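Local atomic coordinates of putative aldehyde dehydrogenase (Burkholderia cenocepacia, PDB entry 4YWE), a protein that probably oxidises aldehydes to carboxylic acids with NAD or NADP as acceptor, as other members of the aldehyde dehydrogenase family do, and binds calcium. Residues Ala107-Tyr121 / Tyr159-Ala173. Numbering follows the deposited sequence.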
loop_
_atom_site.group_PDB
_atom_site.type_symbol
_atom_site.label_atom_id
_atom_site.label_comp_id
_atom_site.label_asym_id
_atom_site.label_seq_id
_atom_site.Cartn_x
_atom_site.Cartn_y
_atom_site.Cartn_z
ATOM N N ALA A 107 0.222 -36.149 -3.811
ATOM C CA ALA A 107 -0.527 -36.063 -2.562
ATOM C C ALA A 107 0.336 -35.484 -1.446
ATOM O O ALA A 107 -0.163 -34.793 -0.559
ATOM C CB ALA A 107 -1.053 -37.429 -2.167
ATOM N N ARG A 108 1.631 -35.773 -1.494
ATOM C CA ARG A 108 2.573 -35.239 -0.519
ATOM C C ARG A 108 2.804 -33.750 -0.760
ATOM O O ARG A 108 2.919 -32.967 0.186
ATOM C CB ARG A 108 3.901 -36.001 -0.578
ATOM C CG ARG A 108 4.965 -35.467 0.367
ATOM C CD ARG A 108 6.224 -36.323 0.349
ATOM N NE ARG A 108 6.013 -37.632 0.962
ATOM C CZ ARG A 108 5.834 -38.758 0.279
ATOM N NH1 ARG A 108 5.844 -38.740 -1.046
ATOM N NH2 ARG A 108 5.650 -39.903 0.923
ATOM N N ALA A 109 2.863 -33.367 -2.032
ATOM C CA ALA A 109 3.067 -31.973 -2.406
ATOM C C ALA A 109 1.879 -31.119 -1.975
ATOM O O ALA A 109 2.044 -29.966 -1.569
ATOM C CB ALA A 109 3.296 -31.853 -3.905
ATOM N N ASP A 110 0.683 -31.693 -2.066
ATOM C CA ASP A 110 -0.537 -31.006 -1.655
ATOM C C ASP A 110 -0.516 -30.686 -0.164
ATOM O O ASP A 110 -0.896 -29.590 0.250
ATOM C CB ASP A 110 -1.769 -31.850 -1.989
ATOM C CG ASP A 110 -2.144 -31.777 -3.455
ATOM O OD1 ASP A 110 -1.377 -31.183 -4.241
ATOM O OD2 ASP A 110 -3.208 -32.321 -3.821
ATOM N N ALA A 111 -0.071 -31.650 0.636
ATOM C CA ALA A 111 0.012 -31.474 2.080
ATOM C C ALA A 111 1.052 -30.419 2.439
ATOM O O ALA A 111 0.856 -29.634 3.366
ATOM C CB ALA A 111 0.338 -32.795 2.757
ATOM N N ALA A 112 2.158 -30.408 1.701
ATOM C CA ALA A 112 3.208 -29.421 1.913
ATOM C C ALA A 112 2.700 -28.030 1.555
ATOM O O ALA A 112 3.034 -27.047 2.217
ATOM C CB ALA A 112 4.443 -29.769 1.094
ATOM N N ALA A 113 1.891 -27.959 0.503
ATOM C CA ALA A 113 1.279 -26.704 0.088
ATOM C C ALA A 113 0.285 -26.229 1.141
ATOM O O ALA A 113 0.195 -25.034 1.430
ATOM C CB ALA A 113 0.592 -26.866 -1.257
ATOM N N LEU A 114 -0.459 -27.175 1.707
ATOM C CA LEU A 114 -1.411 -26.883 2.772
ATOM C C LEU A 114 -0.714 -26.234 3.963
ATOM O O LEU A 114 -1.213 -25.266 4.536
ATOM C CB LEU A 114 -2.126 -28.161 3.217
ATOM C CG LEU A 114 -3.061 -28.025 4.419
ATOM C CD1 LEU A 114 -4.167 -27.029 4.123
ATOM C CD2 LEU A 114 -3.643 -29.374 4.801
ATOM N N ALA A 115 0.445 -26.775 4.325
ATOM C CA ALA A 115 1.232 -26.231 5.424
ATOM C C ALA A 115 1.785 -24.854 5.068
ATOM O O ALA A 115 1.928 -23.989 5.933
ATOM C CB ALA A 115 2.365 -27.181 5.783
ATOM N N ARG A 116 2.091 -24.656 3.790
ATOM C CA ARG A 116 2.646 -23.392 3.324
ATOM C C ARG A 116 1.582 -22.297 3.359
ATOM O O ARG A 116 1.874 -21.152 3.707
ATOM C CB ARG A 116 3.222 -23.546 1.912
ATOM C CG ARG A 116 3.759 -22.257 1.301
ATOM C CD ARG A 116 4.738 -21.545 2.230
ATOM N NE ARG A 116 5.175 -20.267 1.675
ATOM C CZ ARG A 116 5.645 -19.255 2.399
ATOM N NH1 ARG A 116 5.735 -19.361 3.717
ATOM N NH2 ARG A 116 6.018 -18.131 1.802
ATOM N N TYR A 117 0.351 -22.655 3.006
ATOM C CA TYR A 117 -0.768 -21.720 3.093
ATOM C C TYR A 117 -0.933 -21.187 4.512
ATOM O O TYR A 117 -1.040 -19.977 4.725
ATOM C CB TYR A 117 -2.069 -22.383 2.636
ATOM C CG TYR A 117 -2.283 -22.353 1.141
ATOM C CD1 TYR A 117 -2.330 -21.148 0.453
ATOM C CD2 TYR A 117 -2.459 -23.527 0.422
ATOM C CE1 TYR A 117 -2.528 -21.114 -0.913
ATOM C CE2 TYR A 117 -2.663 -23.503 -0.945
ATOM C CZ TYR A 117 -2.697 -22.295 -1.606
ATOM O OH TYR A 117 -2.898 -22.265 -2.965
ATOM N N PHE A 118 -0.949 -22.099 5.481
ATOM C CA PHE A 118 -1.137 -21.726 6.877
ATOM C C PHE A 118 0.057 -20.935 7.403
ATOM O O PHE A 118 -0.109 -19.998 8.179
ATOM C CB PHE A 118 -1.378 -22.972 7.733
ATOM C CG PHE A 118 -2.714 -23.619 7.493
ATOM C CD1 PHE A 118 -3.830 -22.847 7.220
ATOM C CD2 PHE A 118 -2.850 -24.996 7.530
ATOM C CE1 PHE A 118 -5.062 -23.435 6.995
ATOM C CE2 PHE A 118 -4.080 -25.590 7.306
ATOM C CZ PHE A 118 -5.186 -24.809 7.037
ATOM N N GLU A 119 1.256 -21.309 6.968
ATOM C CA GLU A 119 2.471 -20.598 7.361
ATOM C C GLU A 119 2.468 -19.163 6.840
ATOM O O GLU A 119 2.785 -18.223 7.573
ATOM C CB GLU A 119 3.712 -21.330 6.846
ATOM C CG GLU A 119 5.021 -20.646 7.199
ATOM C CD GLU A 119 6.220 -21.300 6.540
ATOM O OE1 GLU A 119 6.143 -21.606 5.330
ATOM O OE2 GLU A 119 7.238 -21.509 7.231
ATOM N N PHE A 120 2.110 -19.008 5.571
ATOM C CA PHE A 120 2.099 -17.702 4.922
ATOM C C PHE A 120 1.085 -16.771 5.575
ATOM O O PHE A 120 1.409 -15.639 5.931
ATOM C CB PHE A 120 1.794 -17.853 3.428
ATOM C CG PHE A 120 1.749 -16.549 2.678
ATOM C CD1 PHE A 120 2.919 -15.937 2.252
ATOM C CD2 PHE A 120 0.539 -15.943 2.386
ATOM C CE1 PHE A 120 2.880 -14.742 1.556
ATOM C CE2 PHE A 120 0.493 -14.747 1.692
ATOM C CZ PHE A 120 1.664 -14.146 1.278
ATOM N N TYR A 121 -0.139 -17.258 5.743
ATOM C CA TYR A 121 -1.218 -16.432 6.272
ATOM C C TYR A 121 -1.047 -16.155 7.763
ATOM O O TYR A 121 -1.576 -15.172 8.281
ATOM C CB TYR A 121 -2.571 -17.090 5.996
ATOM C CG TYR A 121 -3.024 -16.904 4.565
ATOM C CD1 TYR A 121 -2.970 -15.653 3.964
ATOM C CD2 TYR A 121 -3.476 -17.976 3.809
ATOM C CE1 TYR A 121 -3.375 -15.468 2.658
ATOM C CE2 TYR A 121 -3.882 -17.802 2.495
ATOM C CZ TYR A 121 -3.828 -16.546 1.928
ATOM O OH TYR A 121 -4.226 -16.362 0.625
ATOM N N TYR A 159 -8.487 -30.934 -5.430
ATOM C CA TYR A 159 -7.443 -30.544 -4.484
ATOM C C TYR A 159 -8.056 -30.172 -3.139
ATOM O O TYR A 159 -8.097 -28.995 -2.786
ATOM C CB TYR A 159 -6.622 -29.366 -5.021
ATOM C CG TYR A 159 -5.830 -29.663 -6.274
ATOM C CD1 TYR A 159 -4.552 -30.202 -6.204
ATOM C CD2 TYR A 159 -6.357 -29.390 -7.530
ATOM C CE1 TYR A 159 -3.823 -30.469 -7.351
ATOM C CE2 TYR A 159 -5.638 -29.653 -8.680
ATOM C CZ TYR A 159 -4.373 -30.192 -8.586
ATOM O OH TYR A 159 -3.659 -30.454 -9.733
ATOM N N PRO A 160 -8.540 -31.175 -2.386
ATOM C CA PRO A 160 -9.191 -30.933 -1.093
ATOM C C PRO A 160 -8.345 -30.108 -0.126
ATOM O O PRO A 160 -8.819 -29.088 0.365
ATOM C CB PRO A 160 -9.412 -32.347 -0.549
ATOM C CG PRO A 160 -9.534 -33.191 -1.767
ATOM C CD PRO A 160 -8.556 -32.605 -2.745
ATOM N N MET A 161 -7.112 -30.535 0.130
ATOM C CA MET A 161 -6.249 -29.843 1.083
ATOM C C MET A 161 -5.784 -28.477 0.585
ATOM O O MET A 161 -5.816 -27.499 1.330
ATOM C CB MET A 161 -5.029 -30.700 1.421
ATOM C CG MET A 161 -5.300 -31.816 2.412
ATOM S SD MET A 161 -3.782 -32.645 2.925
ATOM C CE MET A 161 -3.193 -33.276 1.355
ATOM N N GLN A 162 -5.342 -28.412 -0.666
ATOM C CA GLN A 162 -4.782 -27.176 -1.207
ATOM C C GLN A 162 -5.807 -26.049 -1.244
ATOM O O GLN A 162 -5.514 -24.918 -0.859
ATOM C CB GLN A 162 -4.221 -27.407 -2.610
ATOM C CG GLN A 162 -2.913 -28.174 -2.644
ATOM C CD GLN A 162 -1.913 -27.553 -3.600
ATOM O OE1 GLN A 162 -1.755 -26.333 -3.640
ATOM N NE2 GLN A 162 -1.240 -28.389 -4.381
ATOM N N ILE A 163 -7.011 -26.368 -1.703
ATOM C CA ILE A 163 -8.066 -25.373 -1.834
ATOM C C ILE A 163 -8.636 -25.020 -0.460
ATOM O O ILE A 163 -9.008 -23.871 -0.213
ATOM C CB ILE A 163 -9.150 -25.870 -2.804
ATOM C CG1 ILE A 163 -8.528 -26.078 -4.187
ATOM C CG2 ILE A 163 -10.304 -24.882 -2.886
ATOM C CD1 ILE A 163 -9.388 -26.847 -5.146
ATOM N N PHE A 164 -8.686 -26.002 0.435
ATOM C CA PHE A 164 -9.046 -25.746 1.827
ATOM C C PHE A 164 -8.060 -24.754 2.429
ATOM O O PHE A 164 -8.448 -23.811 3.112
ATOM C CB PHE A 164 -9.057 -27.046 2.636
ATOM C CG PHE A 164 -9.460 -26.872 4.076
ATOM C CD1 PHE A 164 -8.511 -26.614 5.052
ATOM C CD2 PHE A 164 -10.787 -26.988 4.455
ATOM C CE1 PHE A 164 -8.881 -26.460 6.377
ATOM C CE2 PHE A 164 -11.162 -26.837 5.778
ATOM C CZ PHE A 164 -10.208 -26.573 6.740
ATOM N N GLY A 165 -6.778 -24.973 2.154
ATOM C CA GLY A 165 -5.723 -24.132 2.688
ATOM C C GLY A 165 -5.767 -22.689 2.231
ATOM O O GLY A 165 -5.541 -21.776 3.023
ATOM N N ARG A 166 -6.058 -22.473 0.951
ATOM C CA ARG A 166 -6.091 -21.118 0.414
ATOM C C ARG A 166 -7.361 -20.390 0.848
ATOM O O ARG A 166 -7.342 -19.183 1.081
ATOM C CB ARG A 166 -5.977 -21.133 -1.118
ATOM C CG ARG A 166 -7.233 -21.563 -1.859
ATOM C CD ARG A 166 -7.052 -21.473 -3.369
ATOM N NE ARG A 166 -8.287 -21.800 -4.075
ATOM C CZ ARG A 166 -8.348 -22.135 -5.359
ATOM N NH1 ARG A 166 -7.242 -22.193 -6.085
ATOM N NH2 ARG A 166 -9.518 -22.416 -5.916
ATOM N N SER A 167 -8.459 -21.131 0.973
ATOM C CA SER A 167 -9.755 -20.530 1.271
ATOM C C SER A 167 -9.944 -20.319 2.768
ATOM O O SER A 167 -10.159 -19.195 3.222
ATOM C CB SER A 167 -10.886 -21.398 0.719
ATOM O OG SER A 167 -12.134 -20.734 0.818
ATOM N N VAL A 168 -9.863 -21.405 3.529
ATOM C CA VAL A 168 -10.071 -21.351 4.971
ATOM C C VAL A 168 -8.896 -20.654 5.654
ATOM O O VAL A 168 -9.078 -19.919 6.624
ATOM C CB VAL A 168 -10.292 -22.764 5.545
ATOM C CG1 VAL A 168 -10.512 -22.708 7.050
ATOM C CG2 VAL A 168 -11.474 -23.428 4.859
ATOM N N GLY A 169 -7.692 -20.877 5.137
ATOM C CA GLY A 169 -6.502 -20.255 5.690
ATOM C C GLY A 169 -6.536 -18.740 5.639
ATOM O O GLY A 169 -6.130 -18.068 6.589
ATOM N N ALA A 170 -7.024 -18.199 4.528
ATOM C CA ALA A 170 -7.138 -16.754 4.369
ATOM C C ALA A 170 -8.305 -16.208 5.186
ATOM O O ALA A 170 -8.207 -15.135 5.783
ATOM C CB ALA A 170 -7.304 -16.392 2.899
ATOM N N ALA A 171 -9.406 -16.952 5.205
ATOM C CA ALA A 171 -10.600 -16.547 5.939
ATOM C C ALA A 171 -10.319 -16.473 7.437
ATOM O O ALA A 171 -10.726 -15.525 8.109
ATOM C CB ALA A 171 -11.746 -17.511 5.659
ATOM N N LEU A 172 -9.621 -17.478 7.953
ATOM C CA LEU A 172 -9.254 -17.513 9.364
ATOM C C LEU A 172 -8.299 -16.378 9.716
ATOM O O LEU A 172 -8.456 -15.724 10.747
ATOM C CB LEU A 172 -8.623 -18.860 9.720
ATOM C CG LEU A 172 -9.585 -20.036 9.879
ATOM C CD1 LEU A 172 -8.816 -21.332 10.094
ATOM C CD2 LEU A 172 -10.544 -19.776 11.032
ATOM N N ALA A 173 -7.313 -16.152 8.854
ATOM C CA ALA A 173 -6.327 -15.102 9.078
ATOM C C ALA A 173 -7.000 -13.735 9.102
ATOM O O ALA A 173 -6.583 -12.837 9.835
ATOM C CB ALA A 173 -5.243 -15.146 8.005
HETATM O O HOH W 1 -5.048 -31.542 -2.300
HETATM O O HOH W 2 -2.647 -24.195 -4.429
#
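In the nucleotide-binding (Rossmann-type) part of the aldehyde dehydrogenase fold, helix 160-174, which follows strand 139-155, packs nearly parallel to helix 104-124; the segment axes come within 8.1 Å at an angle of 8°. G165 and G169 permit this closeness: CA of G165 lies 3.6 Å from CD1 of L114, and CA of G169 meets the edge of the F118 ring. Two tyrosines of 107-121 lie along the partner helix. The Y117 ring takes CB of R166 over one face, 3.8 Å from its centroid, while Y121 receives the methyl of A170 in a second CH-pi contact and reaches the carbonyl of G469 with its hydroxyl. The guanidinium of R166 leads away from 107-121, finds its strongest polar partner in T233, and the side chain passes about 4 Å from that of E256, the predicted active-site residue. SD of M161 lies 3.8 Å from CD2 of L114, and the bend at chi3 turns CE onto A111. At the N-terminal end the polar groups gather. D110 holds K102 in a salt bridge through OD2, which also accepts a hydrogen bond from a water. Its OD1 accepts a nearly straight bond (170°) from NE2 of Q162, 2.8 Å long, which arrives from above the carboxylate plane, with the amide and carboxylate planes 73° apart.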